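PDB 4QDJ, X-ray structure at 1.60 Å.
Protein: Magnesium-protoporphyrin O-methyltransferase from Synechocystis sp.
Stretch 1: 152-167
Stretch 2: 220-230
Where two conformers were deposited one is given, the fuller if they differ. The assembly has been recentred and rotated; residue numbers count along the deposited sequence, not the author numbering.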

ATOM      1  N   LEU A 152       8.656  -4.035  -7.586  1.00 12.18           N
ATOM      2  CA  LEU A 152       7.478  -3.232  -7.890  1.00 11.20           C
ATOM      3  C   LEU A 152       7.731  -2.336  -9.096  1.00 12.80           C
ATOM      4  O   LEU A 152       6.853  -2.156  -9.945  1.00 13.82           O
ATOM      5  CB  LEU A 152       7.069  -2.394  -6.678  1.00 12.83           C
ATOM      6  CG  LEU A 152       6.539  -3.179  -5.476  1.00 14.87           C
ATOM      7  CD1 LEU A 152       6.268  -2.243  -4.313  1.00 17.43           C
ATOM      8  CD2 LEU A 152       5.279  -3.950  -5.850  1.00 17.47           C
ATOM      9  N   ALA A 153       8.940  -1.785  -9.171  1.00 13.39           N
ATOM     10  CA  ALA A 153       9.322  -0.932 -10.290  1.00 14.43           C
ATOM     11  C   ALA A 153       9.236  -1.688 -11.611  1.00 15.09           C
ATOM     12  O   ALA A 153       8.852  -1.123 -12.633  1.00 16.60           O
ATOM     13  CB  ALA A 153      10.723  -0.373 -10.081  1.00 15.64           C
ATOM     14  N   SER A 154       9.576  -2.975 -11.581  1.00 14.94           N
ATOM     15  CA  SER A 154       9.553  -3.796 -12.790  1.00 16.86           C
ATOM     16  C   SER A 154       8.132  -4.042 -13.291  1.00 17.20           C
ATOM     17  O   SER A 154       7.932  -4.455 -14.433  1.00 20.76           O
ATOM     18  CB  SER A 154      10.269  -5.132 -12.558  1.00 18.48           C
ATOM     19  OG  SER A 154       9.476  -6.021 -11.788  1.00 19.66           O
ATOM     20  N   LEU A 155       7.147  -3.791 -12.433  1.00 14.26           N
ATOM     21  CA  LEU A 155       5.749  -3.977 -12.806  1.00 14.26           C
ATOM     22  C   LEU A 155       5.138  -2.683 -13.326  1.00 13.34           C
ATOM     23  O   LEU A 155       4.066  -2.693 -13.929  1.00 14.43           O
ATOM     24  CB  LEU A 155       4.936  -4.464 -11.604  1.00 15.76           C
ATOM     25  CG  LEU A 155       5.489  -5.648 -10.808  1.00 18.50           C
ATOM     26  CD1 LEU A 155       4.560  -5.976  -9.647  1.00 20.87           C
ATOM     27  CD2 LEU A 155       5.692  -6.861 -11.705  1.00 20.85           C
ATOM     28  N   ALA A 156       5.822  -1.568 -13.086  1.00 12.84           N
ATOM     29  CA  ALA A 156       5.274  -0.250 -13.393  1.00 13.41           C
ATOM     30  C   ALA A 156       5.741   0.287 -14.740  1.00 13.94           C
ATOM     31  O   ALA A 156       6.911   0.629 -14.910  1.00 14.61           O
ATOM     32  CB  ALA A 156       5.621   0.736 -12.285  1.00 14.10           C
ATOM     33  N   ASP A 157       4.815   0.372 -15.691  1.00 13.69           N
ATOM     34  CA  ASP A 157       5.114   0.950 -16.995  1.00 15.11           C
ATOM     35  C   ASP A 157       5.450   2.433 -16.884  1.00 14.74           C
ATOM     36  O   ASP A 157       6.298   2.940 -17.619  1.00 16.48           O
ATOM     37  CB  ASP A 157       3.937   0.769 -17.955  1.00 16.06           C
ATOM     38  CG  ASP A 157       3.787  -0.660 -18.437  1.00 20.11           C
ATOM     39  OD1 ASP A 157       4.778  -1.418 -18.382  0.47 20.18           O
ATOM     40  OD2 ASP A 157       2.676  -1.020 -18.882  0.62 19.80           O
ATOM     41  N   ARG A 158       4.784   3.129 -15.967  1.00 12.93           N
ATOM     42  CA  ARG A 158       4.923   4.579 -15.896  1.00 13.99           C
ATOM     43  C   ARG A 158       5.163   5.138 -14.494  1.00 12.62           C
ATOM     44  O   ARG A 158       5.997   6.025 -14.312  1.00 13.83           O
ATOM     45  CB  ARG A 158       3.700   5.262 -16.516  1.00 16.13           C
ATOM     46  CG  ARG A 158       3.871   6.759 -16.714  1.00 19.56           C
ATOM     47  CD  ARG A 158       2.641   7.373 -17.360  1.00 22.27           C
ATOM     48  NE  ARG A 158       1.459   7.212 -16.520  1.00 24.07           N
ATOM     49  CZ  ARG A 158       1.079   8.083 -15.591  1.00 25.02           C
ATOM     50  NH1 ARG A 158       1.788   9.184 -15.382  1.00 26.50           N
ATOM     51  NH2 ARG A 158      -0.010   7.853 -14.872  1.00 23.48           N
ATOM     52  N   ARG A 159       4.438   4.629 -13.505  1.00 11.26           N
ATOM     53  CA  ARG A 159       4.416   5.288 -12.205  1.00 10.21           C
ATOM     54  C   ARG A 159       4.428   4.335 -11.012  1.00  9.86           C
ATOM     55  O   ARG A 159       3.739   3.315 -11.006  1.00 10.18           O
ATOM     56  CB  ARG A 159       3.209   6.230 -12.123  1.00  9.95           C
ATOM     57  CG  ARG A 159       3.007   6.874 -10.764  1.00 10.16           C
ATOM     58  CD  ARG A 159       1.949   7.960 -10.816  1.00 11.47           C
ATOM     59  NE  ARG A 159       0.682   7.473 -11.351  1.00 11.34           N
ATOM     60  CZ  ARG A 159      -0.406   8.223 -11.494  1.00 12.11           C
ATOM     61  NH1 ARG A 159      -0.383   9.502 -11.138  1.00 12.29           N
ATOM     62  NH2 ARG A 159      -1.516   7.698 -11.996  1.00 13.28           N
ATOM     63  N   LEU A 160       5.225   4.686 -10.006  1.00  9.49           N
ATOM     64  CA  LEU A 160       5.273   3.957  -8.748  1.00  9.61           C
ATOM     65  C   LEU A 160       5.059   4.936  -7.598  1.00 10.20           C
ATOM     66  O   LEU A 160       5.771   5.932  -7.483  1.00 12.96           O
ATOM     67  CB  LEU A 160       6.623   3.249  -8.599  1.00 12.30           C
ATOM     68  CG  LEU A 160       6.890   2.466  -7.310  1.00 13.91           C
ATOM     69  CD1 LEU A 160       5.811   1.418  -7.068  1.00 15.25           C
ATOM     70  CD2 LEU A 160       8.268   1.819  -7.365  1.00 16.18           C
ATOM     71  N   ILE A 161       4.063   4.665  -6.761  1.00  7.67           N
ATOM     72  CA  ILE A 161       3.798   5.503  -5.598  1.00  7.72           C
ATOM     73  C   ILE A 161       4.066   4.703  -4.329  1.00  7.84           C
ATOM     74  O   ILE A 161       3.561   3.594  -4.177  1.00  8.86           O
ATOM     75  CB  ILE A 161       2.349   6.021  -5.598  1.00  8.28           C
ATOM     76  CG1 ILE A 161       2.132   6.968  -6.780  1.00  9.45           C
ATOM     77  CG2 ILE A 161       2.025   6.724  -4.287  1.00  8.94           C
ATOM     78  CD1 ILE A 161       0.679   7.298  -7.038  1.00  9.74           C
ATOM     79  N   LEU A 162       4.874   5.265  -3.434  1.00  7.78           N
ATOM     80  CA  LEU A 162       5.254   4.589  -2.197  1.00  9.09           C
ATOM     81  C   LEU A 162       5.027   5.492  -0.997  1.00  8.03           C
ATOM     82  O   LEU A 162       5.113   6.712  -1.106  1.00  9.26           O
ATOM     83  CB  LEU A 162       6.739   4.218  -2.220  1.00 12.59           C
ATOM     84  CG  LEU A 162       7.316   3.402  -3.372  1.00 14.01           C
ATOM     85  CD1 LEU A 162       8.827   3.306  -3.223  1.00 14.23           C
ATOM     86  CD2 LEU A 162       6.687   2.019  -3.417  1.00 15.47           C
ATOM     87  N   SER A 163       4.754   4.889   0.155  1.00  8.77           N
ATOM     88  CA  SER A 163       4.816   5.627   1.408  1.00  9.81           C
ATOM     89  C   SER A 163       5.642   4.855   2.431  1.00 11.50           C
ATOM     90  O   SER A 163       5.694   3.625   2.406  1.00 14.20           O
ATOM     91  CB  SER A 163       3.421   5.959   1.949  1.00 11.03           C
ATOM     92  OG  SER A 163       2.760   4.804   2.426  1.00 12.46           O
ATOM     93  N   PHE A 164       6.301   5.591   3.318  1.00 10.37           N
ATOM     94  CA  PHE A 164       7.172   4.990   4.315  1.00 11.33           C
ATOM     95  C   PHE A 164       7.321   5.937   5.495  1.00 10.41           C
ATOM     96  O   PHE A 164       7.039   7.129   5.380  1.00 10.69           O
ATOM     97  CB  PHE A 164       8.546   4.672   3.710  1.00 11.34           C
ATOM     98  CG  PHE A 164       9.283   5.882   3.197  1.00 13.05           C
ATOM     99  CD1 PHE A 164       9.015   6.394   1.936  1.00 13.03           C
ATOM    100  CD2 PHE A 164      10.251   6.503   3.971  1.00 13.51           C
ATOM    101  CE1 PHE A 164       9.689   7.506   1.462  1.00 13.48           C
ATOM    102  CE2 PHE A 164      10.931   7.614   3.503  1.00 13.97           C
ATOM    103  CZ  PHE A 164      10.649   8.116   2.246  1.00 14.91           C
ATOM    104  N   ALA A 165       7.751   5.399   6.630  1.00 12.42           N
ATOM    105  CA  ALA A 165       8.067   6.223   7.786  1.00 14.17           C
ATOM    106  C   ALA A 165       9.501   6.707   7.644  1.00 16.92           C
ATOM    107  O   ALA A 165      10.426   5.899   7.617  1.00 18.52           O
ATOM    108  CB  ALA A 165       7.899   5.429   9.065  1.00 15.94           C
ATOM    109  N   PRO A 166       9.691   8.028   7.539  1.00 19.49           N
ATOM    110  CA  PRO A 166      11.037   8.569   7.323  1.00 21.99           C
ATOM    111  C   PRO A 166      11.931   8.431   8.553  1.00 27.37           C
ATOM    112  O   PRO A 166      11.459   8.547   9.685  1.00 26.18           O
ATOM    113  CB  PRO A 166      10.773  10.045   7.006  1.00 23.56           C
ATOM    114  CG  PRO A 166       9.481  10.347   7.671  1.00 23.02           C
ATOM    115  CD  PRO A 166       8.667   9.087   7.588  1.00 20.35           C
ATOM    116  N   LYS A 167      13.213   8.177   8.319  1.00 33.30           N
ATOM    117  CA  LYS A 167      14.171   8.002   9.404  1.00 46.15           C
ATOM    118  C   LYS A 167      14.678   9.346   9.908  1.00 45.62           C
ATOM    119  O   LYS A 167      15.885   9.567  10.003  1.00 46.19           O
ATOM    120  CB  LYS A 167      15.346   7.135   8.945  1.00 60.53           C
ATOM    121  N   TYR A 220       1.359   8.898  13.871  1.00 16.44           N
ATOM    122  CA  TYR A 220       1.408   8.385  12.509  1.00 15.13           C
ATOM    123  C   TYR A 220       2.212   9.320  11.616  1.00 15.66           C
ATOM    124  O   TYR A 220       1.923  10.512  11.529  1.00 17.42           O
ATOM    125  CB  TYR A 220      -0.011   8.195  11.962  1.00 14.66           C
ATOM    126  CG  TYR A 220      -0.081   7.738  10.520  1.00 13.59           C
ATOM    127  CD1 TYR A 220      -0.086   6.385  10.196  1.00 12.91           C
ATOM    128  CD2 TYR A 220      -0.159   8.658   9.485  1.00 12.78           C
ATOM    129  CE1 TYR A 220      -0.155   5.968   8.874  1.00 12.17           C
ATOM    130  CE2 TYR A 220      -0.228   8.252   8.166  1.00 12.36           C
ATOM    131  CZ  TYR A 220      -0.228   6.909   7.865  1.00 11.48           C
ATOM    132  OH  TYR A 220      -0.299   6.517   6.548  1.00 12.07           O
ATOM    133  N   TYR A 221       3.226   8.770  10.958  1.00 15.92           N
ATOM    134  CA  TYR A 221       4.084   9.555  10.082  1.00 17.83           C
ATOM    135  C   TYR A 221       4.302   8.800   8.783  1.00 17.19           C
ATOM    136  O   TYR A 221       4.841   7.694   8.781  1.00 20.77           O
ATOM    137  CB  TYR A 221       5.424   9.840  10.760  1.00 22.08           C
ATOM    138  CG  TYR A 221       5.287  10.502  12.113  1.00 26.30           C
ATOM    139  CD1 TYR A 221       5.252  11.886  12.229  0.43 27.72           C
ATOM    140  CD2 TYR A 221       5.189   9.744  13.272  1.00 29.01           C
ATOM    141  CE1 TYR A 221       5.125  12.497  13.463  0.59 29.22           C
ATOM    142  CE2 TYR A 221       5.058  10.344  14.509  1.00 29.75           C
ATOM    143  CZ  TYR A 221       5.029  11.721  14.600  1.00 30.71           C
ATOM    144  OH  TYR A 221       4.901  12.323  15.831  0.47 30.04           O
ATOM    145  N   SER A 222       3.874   9.397   7.679  1.00 12.64           N
ATOM    146  CA  SER A 222       3.961   8.729   6.390  1.00 11.34           C
ATOM    147  C   SER A 222       4.396   9.699   5.305  1.00 10.72           C
ATOM    148  O   SER A 222       3.668  10.629   4.955  1.00 12.17           O
ATOM    149  CB  SER A 222       2.620   8.090   6.028  1.00 13.78           C
ATOM    150  OG  SER A 222       2.757   7.205   4.932  1.00 14.91           O
ATOM    151  N   ARG A 223       5.597   9.473   4.787  1.00  9.21           N
ATOM    152  CA  ARG A 223       6.135  10.248   3.678  1.00  8.35           C
ATOM    153  C   ARG A 223       5.710   9.578   2.377  1.00  8.70           C
ATOM    154  O   ARG A 223       5.917   8.381   2.200  1.00 10.08           O
ATOM    155  CB  ARG A 223       7.660  10.293   3.776  1.00  8.81           C
ATOM    156  CG  ARG A 223       8.356  10.989   2.624  1.00 10.00           C
ATOM    157  CD  ARG A 223       8.053  12.478   2.591  1.00 10.93           C
ATOM    158  NE  ARG A 223       9.008  13.186   1.743  1.00 10.51           N
ATOM    159  CZ  ARG A 223       8.707  14.230   0.976  1.00  8.81           C
ATOM    160  NH1 ARG A 223       7.466  14.697   0.940  1.00  7.98           N
ATOM    161  NH2 ARG A 223       9.650  14.804   0.240  1.00  9.77           N
ATOM    162  N   ILE A 224       5.113  10.346   1.472  1.00  8.02           N
ATOM    163  CA  ILE A 224       4.590   9.794   0.226  1.00  7.80           C
ATOM    164  C   ILE A 224       5.390  10.304  -0.967  1.00  7.31           C
ATOM    165  O   ILE A 224       5.582  11.507  -1.118  1.00  8.79           O
ATOM    166  CB  ILE A 224       3.108  10.173   0.030  1.00  8.51           C
ATOM    167  CG1 ILE A 224       2.335  10.016   1.341  1.00 11.63           C
ATOM    168  CG2 ILE A 224       2.479   9.336  -1.078  1.00  9.15           C
ATOM    169  CD1 ILE A 224       0.947  10.620   1.309  1.00 13.28           C
ATOM    170  N   LEU A 225       5.860   9.387  -1.808  1.00  8.47           N
ATOM    171  CA  LEU A 225       6.591   9.758  -3.016  1.00  7.30           C
ATOM    172  C   LEU A 225       5.900   9.222  -4.259  1.00  8.60           C
ATOM    173  O   LEU A 225       5.566   8.040  -4.329  1.00  9.95           O
ATOM    174  CB  LEU A 225       8.021   9.216  -2.974  1.00  8.91           C
ATOM    175  CG  LEU A 225       8.915   9.649  -1.812  1.00  9.90           C
ATOM    176  CD1 LEU A 225      10.286   8.999  -1.932  1.00 11.44           C
ATOM    177  CD2 LEU A 225       9.038  11.163  -1.760  1.00 11.63           C
ATOM    178  N   GLU A 226       5.687  10.099  -5.234  1.00  7.64           N
ATOM    179  CA  GLU A 226       5.246   9.680  -6.556  1.00  7.20           C
ATOM    180  C   GLU A 226       6.467   9.631  -7.457  1.00  8.84           C
ATOM    181  O   GLU A 226       7.148  10.640  -7.643  1.00 10.66           O
ATOM    182  CB  GLU A 226       4.219  10.658  -7.130  1.00  8.77           C
ATOM    183  CG  GLU A 226       3.766  10.310  -8.541  1.00  9.70           C
ATOM    184  CD  GLU A 226       2.892  11.384  -9.159  1.00 11.29           C
ATOM    185  OE1 GLU A 226       3.207  12.581  -8.992  1.00 11.63           O
ATOM    186  OE2 GLU A 226       1.886  11.035  -9.809  1.00 13.66           O
ATOM    187  N   ALA A 227       6.754   8.452  -7.997  1.00  9.05           N
ATOM    188  CA  ALA A 227       7.892   8.276  -8.885  1.00 10.51           C
ATOM    189  C   ALA A 227       7.402   7.971 -10.293  1.00 10.90           C
ATOM    190  O   ALA A 227       6.484   7.172 -10.486  1.00 10.94           O
ATOM    191  CB  ALA A 227       8.795   7.163  -8.378  1.00 12.40           C
ATOM    192  N   VAL A 228       8.012   8.618 -11.278  1.00 11.73           N
ATOM    193  CA  VAL A 228       7.623   8.432 -12.670  0.66 13.34           C
ATOM    194  C   VAL A 228       8.817   7.981 -13.508  1.00 15.12           C
ATOM    195  O   VAL A 228       9.924   8.504 -13.360  1.00 16.09           O
ATOM    196  CB  VAL A 228       7.006   9.722 -13.256  0.66 15.21           C
ATOM    197  CG1 VAL A 228       6.790   9.592 -14.756  0.66 18.83           C
ATOM    198  CG2 VAL A 228       5.694  10.046 -12.550  0.66 12.55           C
ATOM    199  N   ARG A 229       8.589   6.995 -14.371  1.00 17.10           N
ATOM    200  CA  ARG A 229       9.635   6.457 -15.226  1.00 21.92           C
ATOM    201  C   ARG A 229      10.115   7.526 -16.202  1.00 26.40           C
ATOM    202  O   ARG A 229       9.327   8.087 -16.961  1.00 27.92           O
ATOM    203  CB  ARG A 229       9.112   5.227 -15.974  1.00 21.51           C
ATOM    204  CG  ARG A 229      10.191   4.374 -16.607  1.00 22.60           C
ATOM    205  CD  ARG A 229       9.610   3.112 -17.229  1.00 19.44           C
ATOM    206  NE  ARG A 229       9.276   2.089 -16.239  1.00 17.52           N
ATOM    207  CZ  ARG A 229      10.161   1.248 -15.710  1.00 18.90           C
ATOM    208  NH1 ARG A 229      11.438   1.320 -16.064  1.00 20.58           N
ATOM    209  NH2 ARG A 229       9.772   0.341 -14.824  1.00 18.21           N
ATOM    210  N   SER A 230      11.412   7.814 -16.166  1.00 30.84           N
ATOM    211  CA  SER A 230      11.986   8.859 -17.005  1.00 35.08           C
ATOM    212  C   SER A 230      12.581   8.290 -18.287  1.00 36.11           C
ATOM    213  O   SER A 230      12.373   7.122 -18.613  1.00 37.28           O
ATOM    214  CB  SER A 230      13.051   9.640 -16.231  1.00 38.65           C
ATOM    215  OG  SER A 230      14.063   8.777 -15.744  1.00 40.67           O
TER
HETATM  216  O   HOH W   1       1.626  11.449 -13.084  1.00 40.97           O

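The strand through Leu160 to Ser163 and the strand 221-229 run antiparallel as neighbours in a sheet, their N-to-C directions 159° apart and their axes 4.6 Å apart at closest approach. The backbone bonding is a regular ladder. Three residue pairs bond reciprocally: Leu160 N to Ala227 O and Ala227 N to Leu160 O, both 2.8 Å; Leu162 N to Leu225 O at 3.0 Å and Leu225 N to Leu162 O at 2.9 Å; Phe164 N to Arg223 O at 3.0 Å and Arg223 N to Phe164 O at 2.8 Å. A further bond, Arg229 N to Arg158 O at 2.8 Å, carries the ladder to the corner where the first stretch turns. Between these rungs the CA atoms come closer, and CA-H...O contacts such as Ser163 CA to Arg223 O (3.1 Å) fill the spaces.

Alternation sorts the side chains onto two faces. Arg159, Ile161, Ser163, Ile224, Glu226 and Val228 share one. Here Arg159 and Glu226 meet diagonally rather than as direct partners, and both need reach. Arg159 is t, t through chi2 and then bends at chi3 to p (55°); Glu226 is t, t, with a chi3 of 42° setting the carboxylate. The result is a salt bridge, Arg159 NH1 to Glu226 OE2 at 3.0 Å, in which the carboxylate oxygen lies near the guanidinium plane, at its edge, where the N-H bonds point. The 167° angle at the hydrogen makes it a well-directed hydrogen bond too. A water accepts from Arg158 NH1 at 3.2 Å and donates a weak bond to Glu226 OE2 at 3.3 Å, linking a second arginine to the same oxygen. The aliphatic part of Glu226 is useful as well: its CG lies 4.1 Å from Ile161 CG1. Ile161 uses its other branch on Ile224, CG2 to CG2 at 4.2 Å; both isoleucines are m, t.

On the other face, Phe164 takes chi1 p (61°), which brings the end of its side chain nearer the second strand than the CA-to-CB direction alone suggests. The ring lies beside its register partner, so Arg223 CB sits over one face of the Phe164 ring, 4.2 Å from its centroid and 16° off the normal, in a CH-pi contact. Arg223 turns p at chi2 after a t chi1, placing CG 3.7 Å from Phe164 CZ, while the end of the chain leads away. The ring's edge serves a different neighbour: Phe164 CE1 is 3.8 Å from Leu225 CD1. Farther along, the small Ala227 faces Leu160, CB to CB at 4.5 Å, and the leucine's t, p rotamer sends its end away.

Arg229 closes the contact. Extended through chi2 and turned m at chi3 (-77°), it reaches the backbone between helix and strand, where Arg229 NH2 and NE both donate to Ala156 O, at 2.9 and 3.1 Å. A long side chain from one strand thus bonds to the main-chain oxygen just before the corner that leads into the other.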